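Long-range contact in A rubisco-like protein (Burkholderia fungorum, PDB 3NWR), which is of unconfirmed function but belongs to the rubisco-like proteins, relatives of the ribulose bisphosphate carboxylase large chain built on a TIM-barrel catalytic domain, and is classed as a lyase: residues 16-30 against 122-134. Numbering follows the deposited sequence.
Sequences EADYLIETPLDPARV and GEVTGVRLLSLRL. With SO4 (sulfate ion), chain D.
Glu-123 and Thr-23 meet just beyond the end of an antiparallel ladder interrupted by two classic beta bulges, where strand 126-133 borders strand 14-23 in the four-stranded sheet of the rubisco-type N-terminal domain. The Thr-23 hydroxyl gives its proton to Glu-123 O (OG1 to O 2.6 Å) and accepts from Leu-25 N, closing an ST turn. Val-124 CG1 packs on Val-30 CG1 of the following helix. At the first bulge, Thr-125 and Gly-126 face Glu-22; Thr-125 OG1 donates to Glu-22 OE2 on its anti side, somewhat out of the carboxylate plane (2.7 Å), while Ser-74 binds OE1. Arg-128 exchanges two backbone bonds with Leu-20, and its NE and NH1 tie the sheet to Ser-300 OG and Ser-292 O of the catalytic domain. Leu-129 lays CD1 over one face of the Tyr-19 ring, a CH-pi contact 4.0 Å from the centroid. At the second bulge Asp-18 O accepts from Leu-130 N at 2.8 Å but only weakly from Ser-131 N, shifting the register by one. Arg-133 then grips a tilted Asp-18 carboxylate, NH1 to OD2 and NH2 to OD1; Arg-93 also binds OD2, Thr-95 OD1. The Glu-16 carboxylate is turned 81° against the guanidinium plane: NH2 uses the anti lone pair of OE1 (3.0 Å), whereas NE approaches OE1 34° out of the carboxylate plane.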
ATOM      1  N   GLU A  16       3.119  21.004  -2.753  1.00 17.23           N
ATOM      2  CA  GLU A  16       2.806  21.156  -1.344  1.00 14.70           C
ATOM      3  C   GLU A  16       2.021  19.966  -0.804  1.00 14.39           C
ATOM      4  O   GLU A  16       1.218  19.354  -1.510  1.00 15.86           O
ATOM      5  CB  GLU A  16       2.051  22.455  -1.096  1.00 18.48           C
ATOM      6  CG  GLU A  16       2.911  23.668  -1.395  1.00 21.97           C
ATOM      7  CD  GLU A  16       2.181  24.975  -1.209  1.00 25.53           C
ATOM      8  OE1 GLU A  16       1.009  24.963  -0.761  1.00 26.92           O
ATOM      9  OE2 GLU A  16       2.792  26.020  -1.513  1.00 31.41           O
ATOM     10  N   ALA A  17       2.270  19.653   0.462  1.00 14.69           N
ATOM     11  CA  ALA A  17       1.588  18.558   1.129  1.00 14.79           C
ATOM     12  C   ALA A  17       1.131  19.029   2.501  1.00 14.92           C
ATOM     13  O   ALA A  17       1.921  19.598   3.253  1.00 16.20           O
ATOM     14  CB  ALA A  17       2.528  17.365   1.259  1.00 14.37           C
ATOM     15  N   ASP A  18      -0.138  18.794   2.821  1.00 15.18           N
ATOM     16  CA  ASP A  18      -0.695  19.175   4.120  1.00 14.36           C
ATOM     17  C   ASP A  18      -0.806  17.942   5.004  1.00 15.81           C
ATOM     18  O   ASP A  18      -1.214  16.876   4.530  1.00 14.75           O
ATOM     19  CB  ASP A  18      -2.098  19.775   3.962  1.00 15.38           C
ATOM     20  CG  ASP A  18      -2.097  21.133   3.278  1.00 19.93           C
ATOM     21  OD1 ASP A  18      -1.015  21.710   3.062  1.00 17.71           O
ATOM     22  OD2 ASP A  18      -3.200  21.622   2.968  1.00 27.93           O
ATOM     23  N   TYR A  19      -0.463  18.088   6.284  1.00 14.87           N
ATOM     24  CA  TYR A  19      -0.554  17.000   7.257  1.00 13.71           C
ATOM     25  C   TYR A  19      -1.275  17.429   8.514  1.00 16.36           C
ATOM     26  O   TYR A  19      -1.320  18.614   8.845  1.00 17.42           O
ATOM     27  CB  TYR A  19       0.838  16.522   7.683  1.00 14.14           C
ATOM     28  CG  TYR A  19       1.712  16.080   6.548  1.00 13.86           C
ATOM     29  CD1 TYR A  19       1.839  14.734   6.231  1.00 13.25           C
ATOM     30  CD2 TYR A  19       2.418  17.006   5.798  1.00 12.65           C
ATOM     31  CE1 TYR A  19       2.652  14.329   5.183  1.00 13.10           C
ATOM     32  CE2 TYR A  19       3.229  16.610   4.752  1.00 14.37           C
ATOM     33  CZ  TYR A  19       3.330  15.274   4.445  1.00 15.07           C
ATOM     34  OH  TYR A  19       4.128  14.881   3.399  1.00 15.88           O
ATOM     35  N   LEU A  20      -1.838  16.446   9.209  1.00 13.21           N
ATOM     36  CA  LEU A  20      -2.232  16.609  10.600  1.00 13.97           C
ATOM     37  C   LEU A  20      -1.227  15.822  11.417  1.00 17.98           C
ATOM     38  O   LEU A  20      -1.067  14.616  11.211  1.00 17.04           O
ATOM     39  CB  LEU A  20      -3.644  16.053  10.826  1.00 18.09           C
ATOM     40  CG  LEU A  20      -4.044  15.811  12.286  1.00 24.21           C
ATOM     41  CD1 LEU A  20      -4.219  17.130  13.016  1.00 21.49           C
ATOM     42  CD2 LEU A  20      -5.325  14.983  12.356  1.00 28.83           C
ATOM     43  N   ILE A  21      -0.525  16.484  12.336  1.00 15.37           N
ATOM     44  CA  ILE A  21       0.426  15.771  13.171  1.00 14.83           C
ATOM     45  C   ILE A  21       0.049  15.876  14.639  1.00 16.39           C
ATOM     46  O   ILE A  21      -0.695  16.773  15.041  1.00 15.89           O
ATOM     47  CB  ILE A  21       1.875  16.256  12.970  1.00 16.50           C
ATOM     48  CG1 ILE A  21       2.037  17.707  13.440  1.00 18.15           C
ATOM     49  CG2 ILE A  21       2.280  16.092  11.514  1.00 19.55           C
ATOM     50  CD1 ILE A  21       3.499  18.139  13.557  1.00 21.48           C
ATOM     51  N   GLU A  22       0.528  14.917  15.419  1.00 15.49           N
ATOM     52  CA  GLU A  22       0.289  14.891  16.854  1.00 15.14           C
ATOM     53  C   GLU A  22       1.600  14.537  17.532  1.00 15.04           C
ATOM     54  O   GLU A  22       2.290  13.604  17.123  1.00 16.51           O
ATOM     55  CB  GLU A  22      -0.777  13.853  17.190  1.00 16.76           C
ATOM     56  CG  GLU A  22      -1.148  13.772  18.667  1.00 18.34           C
ATOM     57  CD  GLU A  22      -2.046  12.581  18.947  1.00 18.49           C
ATOM     58  OE1 GLU A  22      -3.184  12.563  18.420  1.00 21.41           O
ATOM     59  OE2 GLU A  22      -1.597  11.666  19.667  1.00 17.66           O
ATOM     60  N   THR A  23       1.954  15.290  18.574  1.00 15.94           N
ATOM     61  CA  THR A  23       3.240  15.108  19.234  1.00 16.14           C
ATOM     62  C   THR A  23       3.205  15.789  20.597  1.00 17.45           C
ATOM     63  O   THR A  23       2.561  16.825  20.751  1.00 18.65           O
ATOM     64  CB  THR A  23       4.395  15.713  18.393  1.00 17.06           C
ATOM     65  OG1 THR A  23       5.639  15.563  19.088  1.00 16.95           O
ATOM     66  CG2 THR A  23       4.142  17.203  18.098  1.00 19.85           C
ATOM     67  N   PRO A  24       3.879  15.199  21.595  1.00 16.81           N
ATOM     68  CA  PRO A  24       3.970  15.894  22.881  1.00 20.14           C
ATOM     69  C   PRO A  24       5.083  16.934  22.830  1.00 22.42           C
ATOM     70  O   PRO A  24       5.229  17.731  23.763  1.00 23.50           O
ATOM     71  CB  PRO A  24       4.340  14.775  23.845  1.00 20.94           C
ATOM     72  CG  PRO A  24       5.161  13.838  23.022  1.00 20.29           C
ATOM     73  CD  PRO A  24       4.569  13.896  21.621  1.00 18.13           C
ATOM     74  N   LEU A  25       5.863  16.918  21.750  1.00 19.46           N
ATOM     75  CA  LEU A  25       6.953  17.866  21.564  1.00 18.61           C
ATOM     76  C   LEU A  25       6.440  19.128  20.871  1.00 17.52           C
ATOM     77  O   LEU A  25       5.234  19.292  20.670  1.00 18.95           O
ATOM     78  CB  LEU A  25       8.094  17.220  20.762  1.00 21.09           C
ATOM     79  CG  LEU A  25       8.531  15.826  21.232  1.00 20.26           C
ATOM     80  CD1 LEU A  25       9.645  15.277  20.351  1.00 21.62           C
ATOM     81  CD2 LEU A  25       8.956  15.838  22.701  1.00 23.23           C
ATOM     82  N   ASP A  26       7.351  20.024  20.509  1.00 21.20           N
ATOM     83  CA  ASP A  26       6.981  21.253  19.814  1.00 18.78           C
ATOM     84  C   ASP A  26       6.576  20.965  18.369  1.00 20.18           C
ATOM     85  O   ASP A  26       7.391  20.468  17.594  1.00 19.83           O
ATOM     86  CB  ASP A  26       8.158  22.226  19.815  1.00 22.35           C
ATOM     87  CG  ASP A  26       7.838  23.517  19.101  1.00 28.61           C
ATOM     88  OD1 ASP A  26       7.018  24.291  19.633  1.00 31.77           O
ATOM     89  OD2 ASP A  26       8.401  23.754  18.008  1.00 28.65           O
ATOM     90  N   PRO A  27       5.319  21.268  18.004  1.00 18.90           N
ATOM     91  CA  PRO A  27       4.861  20.962  16.638  1.00 18.32           C
ATOM     92  C   PRO A  27       5.733  21.569  15.541  1.00 18.75           C
ATOM     93  O   PRO A  27       6.001  20.897  14.545  1.00 17.26           O
ATOM     94  CB  PRO A  27       3.453  21.557  16.597  1.00 18.90           C
ATOM     95  CG  PRO A  27       2.973  21.439  18.027  1.00 20.60           C
ATOM     96  CD  PRO A  27       4.209  21.707  18.871  1.00 20.18           C
ATOM     97  N   ALA A  28       6.176  22.811  15.703  1.00 21.00           N
ATOM     98  CA  ALA A  28       6.988  23.437  14.666  1.00 19.78           C
ATOM     99  C   ALA A  28       8.321  22.727  14.471  1.00 19.83           C
ATOM    100  O   ALA A  28       8.768  22.548  13.342  1.00 20.77           O
ATOM    101  CB  ALA A  28       7.210  24.921  14.973  1.00 25.69           C
ATOM    102  N   ARG A  29       8.959  22.321  15.569  1.00 20.46           N
ATOM    103  CA  ARG A  29      10.219  21.592  15.481  1.00 22.46           C
ATOM    104  C   ARG A  29      10.005  20.254  14.781  1.00 22.37           C
ATOM    105  O   ARG A  29      10.791  19.857  13.917  1.00 19.43           O
ATOM    106  CB  ARG A  29      10.815  21.359  16.865  1.00 26.78           C
ATOM    107  CG  ARG A  29      12.181  20.692  16.821  1.00 34.63           C
ATOM    108  CD  ARG A  29      12.469  19.915  18.096  1.00 39.52           C
ATOM    109  NE  ARG A  29      13.101  18.633  17.794  1.00 41.72           N
ATOM    110  CZ  ARG A  29      12.925  17.531  18.514  1.00 43.61           C
ATOM    111  NH1 ARG A  29      12.139  17.557  19.581  1.00 42.13           N
ATOM    112  NH2 ARG A  29      13.536  16.403  18.166  1.00 48.58           N
ATOM    113  N   VAL A  30       8.933  19.568  15.161  1.00 18.21           N
ATOM    114  CA  VAL A  30       8.615  18.277  14.573  1.00 17.63           C
ATOM    115  C   VAL A  30       8.332  18.424  13.086  1.00 18.89           C
ATOM    116  O   VAL A  30       8.784  17.605  12.287  1.00 17.89           O
ATOM    117  CB  VAL A  30       7.447  17.598  15.320  1.00 17.04           C
ATOM    118  CG1 VAL A  30       7.068  16.274  14.665  1.00 18.76           C
ATOM    119  CG2 VAL A  30       7.840  17.381  16.781  1.00 19.71           C
ATOM    120  N   GLY A 122       9.881   8.946  15.537  1.00 16.67           N
ATOM    121  CA  GLY A 122       9.835   8.813  16.982  1.00 16.30           C
ATOM    122  C   GLY A 122       9.202  10.018  17.647  1.00 16.06           C
ATOM    123  O   GLY A 122       8.722   9.929  18.778  1.00 16.36           O
ATOM    124  N   GLU A 123       9.183  11.142  16.934  1.00 16.90           N
ATOM    125  CA  GLU A 123       8.630  12.383  17.477  1.00 17.15           C
ATOM    126  C   GLU A 123       7.106  12.406  17.553  1.00 18.78           C
ATOM    127  O   GLU A 123       6.535  13.201  18.298  1.00 19.63           O
ATOM    128  CB  GLU A 123       9.096  13.589  16.655  1.00 18.07           C
ATOM    129  CG  GLU A 123      10.554  13.944  16.822  1.00 19.32           C
ATOM    130  CD  GLU A 123      11.459  13.182  15.877  1.00 21.11           C
ATOM    131  OE1 GLU A 123      10.971  12.281  15.158  1.00 20.20           O
ATOM    132  OE2 GLU A 123      12.674  13.482  15.859  1.00 23.73           O
ATOM    133  N   VAL A 124       6.440  11.550  16.780  1.00 15.04           N
ATOM    134  CA  VAL A 124       4.993  11.691  16.610  1.00 15.36           C
ATOM    135  C   VAL A 124       4.138  10.568  17.197  1.00 15.75           C
ATOM    136  O   VAL A 124       4.539   9.401  17.216  1.00 16.89           O
ATOM    137  CB  VAL A 124       4.611  11.870  15.122  1.00 16.19           C
ATOM    138  CG1 VAL A 124       5.371  13.053  14.519  1.00 16.55           C
ATOM    139  CG2 VAL A 124       4.878  10.588  14.336  1.00 15.62           C
ATOM    140  N   THR A 125       2.956  10.948  17.665  1.00 14.88           N
ATOM    141  CA  THR A 125       1.946   9.989  18.092  1.00 16.57           C
ATOM    142  C   THR A 125       0.743  10.039  17.151  1.00 16.95           C
ATOM    143  O   THR A 125      -0.310   9.464  17.429  1.00 17.16           O
ATOM    144  CB  THR A 125       1.509  10.240  19.556  1.00 16.89           C
ATOM    145  OG1 THR A 125       1.091  11.607  19.717  1.00 17.47           O
ATOM    146  CG2 THR A 125       2.672   9.947  20.491  1.00 16.68           C
ATOM    147  N   GLY A 126       0.919  10.733  16.031  1.00 15.96           N
ATOM    148  CA  GLY A 126      -0.084  10.825  14.985  1.00 16.59           C
ATOM    149  C   GLY A 126       0.513  11.544  13.781  1.00 16.75           C
ATOM    150  O   GLY A 126       1.221  12.540  13.936  1.00 15.31           O
ATOM    151  N   VAL A 127       0.255  11.025  12.582  1.00 15.32           N
ATOM    152  CA  VAL A 127       0.646  11.692  11.344  1.00 13.73           C
ATOM    153  C   VAL A 127      -0.261  11.200  10.229  1.00 15.68           C
ATOM    154  O   VAL A 127      -0.349   9.985   9.971  1.00 15.22           O
ATOM    155  CB  VAL A 127       2.112  11.424  10.919  1.00 20.11           C
ATOM    156  CG1 VAL A 127       2.372  11.998   9.543  1.00 20.57           C
ATOM    157  CG2 VAL A 127       3.090  12.024  11.904  1.00 25.91           C
ATOM    158  N   ARG A 128      -0.933  12.143   9.583  1.00 12.74           N
ATOM    159  CA  ARG A 128      -1.792  11.831   8.452  1.00 13.60           C
ATOM    160  C   ARG A 128      -1.574  12.828   7.334  1.00 15.15           C
ATOM    161  O   ARG A 128      -1.598  14.040   7.552  1.00 15.27           O
ATOM    162  CB  ARG A 128      -3.257  11.843   8.868  1.00 16.78           C
ATOM    163  CG  ARG A 128      -4.238  11.415   7.764  1.00 15.87           C
ATOM    164  CD  ARG A 128      -5.622  11.429   8.344  1.00 14.56           C
ATOM    165  NE  ARG A 128      -6.693  11.149   7.398  1.00 15.64           N
ATOM    166  CZ  ARG A 128      -7.407  10.029   7.388  1.00 14.76           C
ATOM    167  NH1 ARG A 128      -7.134   9.047   8.241  1.00 14.86           N
ATOM    168  NH2 ARG A 128      -8.395   9.903   6.520  1.00 15.57           N
ATOM    169  N   LEU A 129      -1.357  12.310   6.130  1.00 12.88           N
ATOM    170  CA  LEU A 129      -1.261  13.150   4.948  1.00 12.10           C
ATOM    171  C   LEU A 129      -2.669  13.494   4.499  1.00 13.25           C
ATOM    172  O   LEU A 129      -3.447  12.607   4.168  1.00 13.63           O
ATOM    173  CB  LEU A 129      -0.530  12.398   3.840  1.00 11.83           C
ATOM    174  CG  LEU A 129      -0.516  13.077   2.474  1.00 11.36           C
ATOM    175  CD1 LEU A 129       0.187  14.427   2.520  1.00 14.05           C
ATOM    176  CD2 LEU A 129       0.135  12.154   1.421  1.00 13.02           C
ATOM    177  N   LEU A 130      -3.004  14.780   4.517  1.00 12.51           N
ATOM    178  CA  LEU A 130      -4.363  15.234   4.208  1.00 13.07           C
ATOM    179  C   LEU A 130      -4.588  15.545   2.732  1.00 14.39           C
ATOM    180  O   LEU A 130      -5.622  15.191   2.161  1.00 16.39           O
ATOM    181  CB  LEU A 130      -4.691  16.495   5.015  1.00 15.64           C
ATOM    182  CG  LEU A 130      -4.457  16.405   6.518  1.00 17.61           C
ATOM    183  CD1 LEU A 130      -4.707  17.774   7.167  1.00 19.43           C
ATOM    184  CD2 LEU A 130      -5.348  15.339   7.132  1.00 19.21           C
ATOM    185  N   SER A 131      -3.640  16.236   2.117  1.00 14.62           N
ATOM    186  CA  SER A 131      -3.861  16.727   0.769  1.00 14.63           C
ATOM    187  C   SER A 131      -2.553  17.070   0.074  1.00 12.99           C
ATOM    188  O   SER A 131      -1.517  17.245   0.723  1.00 14.62           O
ATOM    189  CB  SER A 131      -4.789  17.948   0.795  1.00 19.49           C
ATOM    190  OG  SER A 131      -4.218  18.970   1.581  1.00 24.47           O
ATOM    191  N   LEU A 132      -2.613  17.150  -1.255  1.00 13.44           N
ATOM    192  CA  LEU A 132      -1.460  17.486  -2.085  1.00 13.24           C
ATOM    193  C   LEU A 132      -1.860  18.555  -3.083  1.00 13.45           C
ATOM    194  O   LEU A 132      -3.003  18.586  -3.549  1.00 15.21           O
ATOM    195  CB  LEU A 132      -0.979  16.264  -2.866  1.00 13.91           C
ATOM    196  CG  LEU A 132      -0.390  15.133  -2.024  1.00 13.01           C
ATOM    197  CD1 LEU A 132      -0.249  13.866  -2.869  1.00 15.64           C
ATOM    198  CD2 LEU A 132       0.947  15.550  -1.455  1.00 15.56           C
ATOM    199  N   ARG A 133      -0.913  19.421  -3.424  1.00 14.99           N
ATOM    200  CA  ARG A 133      -1.122  20.383  -4.496  1.00 16.20           C
ATOM    201  C   ARG A 133       0.068  20.350  -5.443  1.00 14.81           C
ATOM    202  O   ARG A 133       1.197  20.631  -5.047  1.00 16.38           O
ATOM    203  CB  ARG A 133      -1.309  21.790  -3.932  1.00 17.95           C
ATOM    204  CG  ARG A 133      -2.644  21.990  -3.244  1.00 20.42           C
ATOM    205  CD  ARG A 133      -2.752  23.380  -2.633  1.00 23.86           C
ATOM    206  NE  ARG A 133      -1.787  23.559  -1.554  1.00 22.27           N
ATOM    207  CZ  ARG A 133      -1.945  23.059  -0.330  1.00 23.46           C
ATOM    208  NH1 ARG A 133      -3.028  22.349  -0.036  1.00 25.32           N
ATOM    209  NH2 ARG A 133      -1.019  23.260   0.598  1.00 20.79           N
ATOM    210  N   LEU A 134      -0.199  19.992  -6.692  1.00 15.26           N
ATOM    211  CA  LEU A 134       0.838  19.882  -7.708  1.00 15.75           C
ATOM    212  C   LEU A 134       0.621  20.917  -8.807  1.00 16.37           C
ATOM    213  O   LEU A 134      -0.516  21.185  -9.189  1.00 18.87           O
ATOM    214  CB  LEU A 134       0.808  18.478  -8.332  1.00 18.26           C
ATOM    215  CG  LEU A 134       1.542  17.340  -7.595  1.00 22.67           C
ATOM    216  CD1 LEU A 134       1.041  17.153  -6.179  1.00 21.93           C
ATOM    217  CD2 LEU A 134       1.414  16.029  -8.365  1.00 23.46           C
TER
HETATM  218  S   SO4 D 435      10.803  20.002  22.006  0.49 36.58           S
HETATM  219  O1  SO4 D 435      11.782  18.938  22.204  0.74 40.88           O
HETATM  220  O2  SO4 D 435       9.712  19.848  22.963  0.60 36.53           O
HETATM  221  O3  SO4 D 435      10.278  19.947  20.648  0.72 31.79           O
HETATM  222  O4  SO4 D 435      11.456  21.293  22.212  0.46 47.87           O